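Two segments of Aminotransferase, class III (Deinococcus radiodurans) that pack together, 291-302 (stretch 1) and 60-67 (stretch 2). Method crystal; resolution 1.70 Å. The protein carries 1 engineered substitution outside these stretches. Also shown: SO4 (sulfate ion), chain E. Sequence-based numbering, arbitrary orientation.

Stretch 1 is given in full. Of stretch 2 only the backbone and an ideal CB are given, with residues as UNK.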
# COMPACT_ATOMS: atom_id res chain seq x y z
N MET C 291 -2.55 -1.77 15.92
CA MET C 291 -2.21 -0.67 15.01
C MET C 291 -3.48 0.10 14.61
O MET C 291 -4.58 -0.44 14.70
CB MET C 291 -1.47 -1.21 13.79
CG MET C 291 -0.13 -1.87 14.17
SD MET C 291 0.92 -2.46 12.82
CE MET C 291 1.57 -0.90 12.22
N HIS C 292 -3.33 1.36 14.18
CA HIS C 292 -4.49 2.19 13.84
C HIS C 292 -4.76 2.59 12.38
O HIS C 292 -5.89 2.49 11.91
CB HIS C 292 -4.47 3.46 14.69
CG HIS C 292 -4.38 3.21 16.16
ND1 HIS C 292 -3.30 2.58 16.74
CD2 HIS C 292 -5.23 3.49 17.17
CE1 HIS C 292 -3.49 2.50 18.05
NE2 HIS C 292 -4.65 3.04 18.33
N GLY C 293 -3.74 3.08 11.68
CA GLY C 293 -3.94 3.51 10.30
C GLY C 293 -4.42 2.47 9.30
O GLY C 293 -5.47 1.84 9.48
N PHE C 294 -3.66 2.32 8.21
CA PHE C 294 -3.93 1.36 7.15
C PHE C 294 -5.37 1.37 6.64
O PHE C 294 -6.16 0.48 6.94
CB PHE C 294 -3.55 -0.04 7.62
CG PHE C 294 -2.10 -0.19 7.94
CD1 PHE C 294 -1.13 0.07 6.98
CD2 PHE C 294 -1.69 -0.59 9.21
CE1 PHE C 294 0.22 -0.05 7.27
CE2 PHE C 294 -0.33 -0.72 9.51
CZ PHE C 294 0.62 -0.45 8.54
N THR C 295 -5.69 2.38 5.84
CA THR C 295 -7.03 2.52 5.30
C THR C 295 -7.55 1.29 4.56
O THR C 295 -8.70 0.88 4.77
CB THR C 295 -7.10 3.72 4.35
OG1 THR C 295 -6.78 4.91 5.08
CG2 THR C 295 -8.49 3.84 3.73
N TYR C 296 -6.70 0.71 3.72
CA TYR C 296 -7.10 -0.45 2.94
C TYR C 296 -6.71 -1.81 3.53
O TYR C 296 -6.80 -2.82 2.85
CB TYR C 296 -6.57 -0.32 1.50
CG TYR C 296 -7.47 0.54 0.63
CD1 TYR C 296 -8.63 0.02 0.06
CD2 TYR C 296 -7.18 1.89 0.41
CE1 TYR C 296 -9.47 0.81 -0.72
CE2 TYR C 296 -8.02 2.69 -0.38
CZ TYR C 296 -9.17 2.14 -0.94
OH TYR C 296 -10.00 2.91 -1.74
N ALA C 297 -6.30 -1.82 4.79
CA ALA C 297 -5.94 -3.09 5.44
C ALA C 297 -7.21 -3.93 5.56
O ALA C 297 -8.21 -3.46 6.10
CB ALA C 297 -5.37 -2.83 6.81
N GLY C 298 -7.17 -5.15 5.04
CA GLY C 298 -8.34 -6.02 5.10
C GLY C 298 -9.38 -5.78 4.01
O GLY C 298 -10.45 -6.39 4.02
N HIS C 299 -9.06 -4.88 3.09
CA HIS C 299 -9.94 -4.52 1.97
C HIS C 299 -10.65 -5.74 1.39
O HIS C 299 -10.01 -6.64 0.85
CB HIS C 299 -9.10 -3.81 0.90
CG HIS C 299 -9.86 -3.44 -0.33
ND1 HIS C 299 -11.04 -2.72 -0.29
CD2 HIS C 299 -9.60 -3.65 -1.64
CE1 HIS C 299 -11.46 -2.51 -1.52
NE2 HIS C 299 -10.61 -3.06 -2.36
N PRO C 300 -12.00 -5.79 1.48
CA PRO C 300 -12.75 -6.93 0.95
C PRO C 300 -12.48 -7.38 -0.48
O PRO C 300 -12.32 -8.57 -0.73
CB PRO C 300 -14.21 -6.50 1.15
CG PRO C 300 -14.13 -5.76 2.45
CD PRO C 300 -12.88 -4.89 2.24
N VAL C 301 -12.44 -6.46 -1.43
CA VAL C 301 -12.20 -6.87 -2.81
C VAL C 301 -10.81 -7.47 -2.97
O VAL C 301 -10.64 -8.46 -3.69
CB VAL C 301 -12.37 -5.70 -3.80
CG1 VAL C 301 -12.28 -6.22 -5.22
CG2 VAL C 301 -13.71 -5.02 -3.58
N SER C 302 -9.83 -6.87 -2.31
CA SER C 302 -8.46 -7.37 -2.40
C SER C 302 -8.34 -8.73 -1.72
O SER C 302 -7.63 -9.61 -2.19
CB SER C 302 -7.49 -6.37 -1.78
OG SER C 302 -7.46 -5.18 -2.55
N UNK C 60 -21.13 -6.98 -3.82
CA UNK C 60 -21.68 -7.39 -2.53
C UNK C 60 -21.26 -6.51 -1.34
O UNK C 60 -22.11 -5.99 -0.63
CB UNK C 60 -21.26 -8.84 -2.25
N UNK C 61 -19.96 -6.36 -1.14
CA UNK C 61 -19.42 -5.56 -0.04
C UNK C 61 -17.98 -5.19 -0.41
O UNK C 61 -17.05 -5.93 -0.11
CB UNK C 61 -19.48 -6.32 1.29
N UNK C 62 -17.79 -4.04 -1.07
CA UNK C 62 -16.45 -3.62 -1.47
C UNK C 62 -15.50 -3.07 -0.42
O UNK C 62 -14.29 -3.27 -0.51
CB UNK C 62 -16.60 -2.55 -2.55
N UNK C 63 -16.05 -2.37 0.57
CA UNK C 63 -15.21 -1.73 1.56
C UNK C 63 -15.75 -1.52 2.96
O UNK C 63 -16.89 -1.12 3.17
CB UNK C 63 -14.81 -0.36 1.01
N UNK C 64 -14.88 -1.77 3.93
CA UNK C 64 -15.16 -1.53 5.33
C UNK C 64 -13.80 -1.20 5.89
O UNK C 64 -12.78 -1.71 5.39
CB UNK C 64 -15.83 -2.71 6.03
N UNK C 65 -13.76 -0.31 6.86
CA UNK C 65 -12.49 0.05 7.48
C UNK C 65 -12.32 -0.93 8.64
O UNK C 65 -13.25 -1.15 9.41
CB UNK C 65 -12.46 1.51 7.94
N UNK C 66 -11.14 -1.52 8.73
CA UNK C 66 -10.85 -2.50 9.76
C UNK C 66 -11.04 -2.05 11.20
O UNK C 66 -11.17 -2.89 12.10
CB UNK C 66 -9.40 -2.97 9.59
N UNK C 67 -11.03 -0.75 11.44
CA UNK C 67 -11.21 -0.24 12.79
C UNK C 67 -12.69 -0.28 13.17
O UNK C 67 -13.05 -0.09 14.33
CB UNK C 67 -10.66 1.18 12.91
S SO4 E . -3.19 4.55 4.24
O1 SO4 E . -2.40 3.31 4.36
O2 SO4 E . -2.26 5.68 4.00
O3 SO4 E . -4.10 4.44 3.07
O4 SO4 E . -3.96 4.75 5.47

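Position 60 lies far from stretch 1. Nothing of that stretch comes within 5.5 Å of the ideal CB, so the contact sets no preference, and a polar or charged residue would do as well as any. The residue is Arg-60, which makes no contact here.

At position 61 the CA-to-CB bond points sideways, and the ideal CB is 5.3 Å from Pro-300 CB. A branched apolar side chain could reach the proline ring; a small one would leave the gap open. The residue is Leu-61. Its CD2 lies 4.3 Å from Pro-300 CG, while its carbonyl comes closer, with Leu-61 O 3.2 Å from Pro-300 CB.

Position 62 has phi near -75°, which proline allows. The CB points away overall, yet its ideal place is 3.9 Å from Val-301 CG2. A compact apolar residue suits: alanine, valine or proline. The residue is Pro-62, with CB 4.0 Å from Val-301 CG2. Its carbonyl O approaches His-299 CE1 at 3.1 Å. Pro-62 O is also 3.3 Å from His-299 ND1, but the angle is too poor for a hydrogen bond.

Position 63 is extended. Its ideal CB is 4.6 Å from His-299 ND1 and 5.1 Å from Pro-300 CD, and the ring of Tyr-296 lies further on. A long apolar or aromatic side chain could use this space. The residue is Phe-63, chi1 t, and its end comes nearer to stretch 1. Its edge meets the face of Tyr-296, with planes at 70° and Tyr-296 CE1 4.0 Å from Phe-63 CD1. Thr-295 O lies 3.6 Å from Phe-63 CE1, near the ring plane.

Position 64 is also extended, with its ideal CB 5.0 Å from Pro-300 CG. Valine, isoleucine or leucine would fit. The residue is Val-64, whose CG2 is 4.1 Å from Pro-300 CG. Its carbonyl is linked to stretch 1 by water: water 1 lies within hydrogen-bonding distance of both Val-64 O (2.8 Å) and Ala-297 O (2.9 Å).

At position 65 the CB points sideways, 5.0 Å from Thr-295 O. The carbonyls of residues 292 to 295 offer several acceptors, so a polar side chain with some reach is plausible; an aromatic one is possible too. The residue is His-65. Its ring makes no direct hydrogen bond to these carbonyls. Instead, water 3 joins His-65 NE2 (2.9 Å) to Thr-295 OG1 (2.8 Å).

Position 66 points toward stretch 1, and an ideal CB would sit only 3.7 Å from Ala-297 O. Glycine or alanine is the natural guess, though the backbone angles do not demand glycine. The residue is Gly-66. Water 4, which takes a hydrogen bond from Gly-66 N (2.8 Å), lies 2.7 Å from Ala-297 O, a possible acceptor for it.

Position 67 points toward stretch 1 but stops short, its ideal CB 5.0 Å from His-292 O. Small or polar residues would suit. The residue is Ser-67, which serves its own stretch: Ser-67 N donates to His-65 ND1 at 3.1 Å.

Stretch 2 (60-67) RLPFVHGS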
# COMPACT_ATOMS: atom_id res chain seq x y z
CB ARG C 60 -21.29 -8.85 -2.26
CG ARG C 60 -21.71 -9.40 -0.91
CD ARG C 60 -23.22 -9.50 -0.78
NE ARG C 60 -23.61 -10.24 0.43
CZ ARG C 60 -24.87 -10.40 0.84
NH1 ARG C 60 -25.87 -9.87 0.14
NH2 ARG C 60 -25.12 -11.08 1.94
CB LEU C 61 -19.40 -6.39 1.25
CG LEU C 61 -18.75 -5.70 2.46
CD1 LEU C 61 -19.76 -4.80 3.14
CD2 LEU C 61 -18.22 -6.75 3.43
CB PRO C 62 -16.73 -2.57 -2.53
CG PRO C 62 -17.98 -1.92 -2.00
CD PRO C 62 -18.81 -3.12 -1.60
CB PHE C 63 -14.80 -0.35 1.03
CG PHE C 63 -13.86 0.39 1.95
CD1 PHE C 63 -12.49 0.21 1.85
CD2 PHE C 63 -14.36 1.23 2.95
CE1 PHE C 63 -11.62 0.84 2.74
CE2 PHE C 63 -13.49 1.86 3.85
CZ PHE C 63 -12.12 1.66 3.73
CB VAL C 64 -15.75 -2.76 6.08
CG1 VAL C 64 -17.10 -3.13 5.50
CG2 VAL C 64 -14.79 -3.93 6.04
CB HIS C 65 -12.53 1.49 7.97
CG HIS C 65 -11.20 2.00 8.42
ND1 HIS C 65 -10.67 1.70 9.65
CD2 HIS C 65 -10.27 2.76 7.78
CE1 HIS C 65 -9.47 2.24 9.76
NE2 HIS C 65 -9.20 2.89 8.64
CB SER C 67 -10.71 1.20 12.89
OG SER C 67 -11.53 2.08 12.14
O HOH W 1 -11.06 -3.82 6.23
O HOH W 2 -10.11 -1.65 3.82
O HOH W 3 -7.28 4.93 7.84
O HOH W 4 -8.87 -1.05 7.16
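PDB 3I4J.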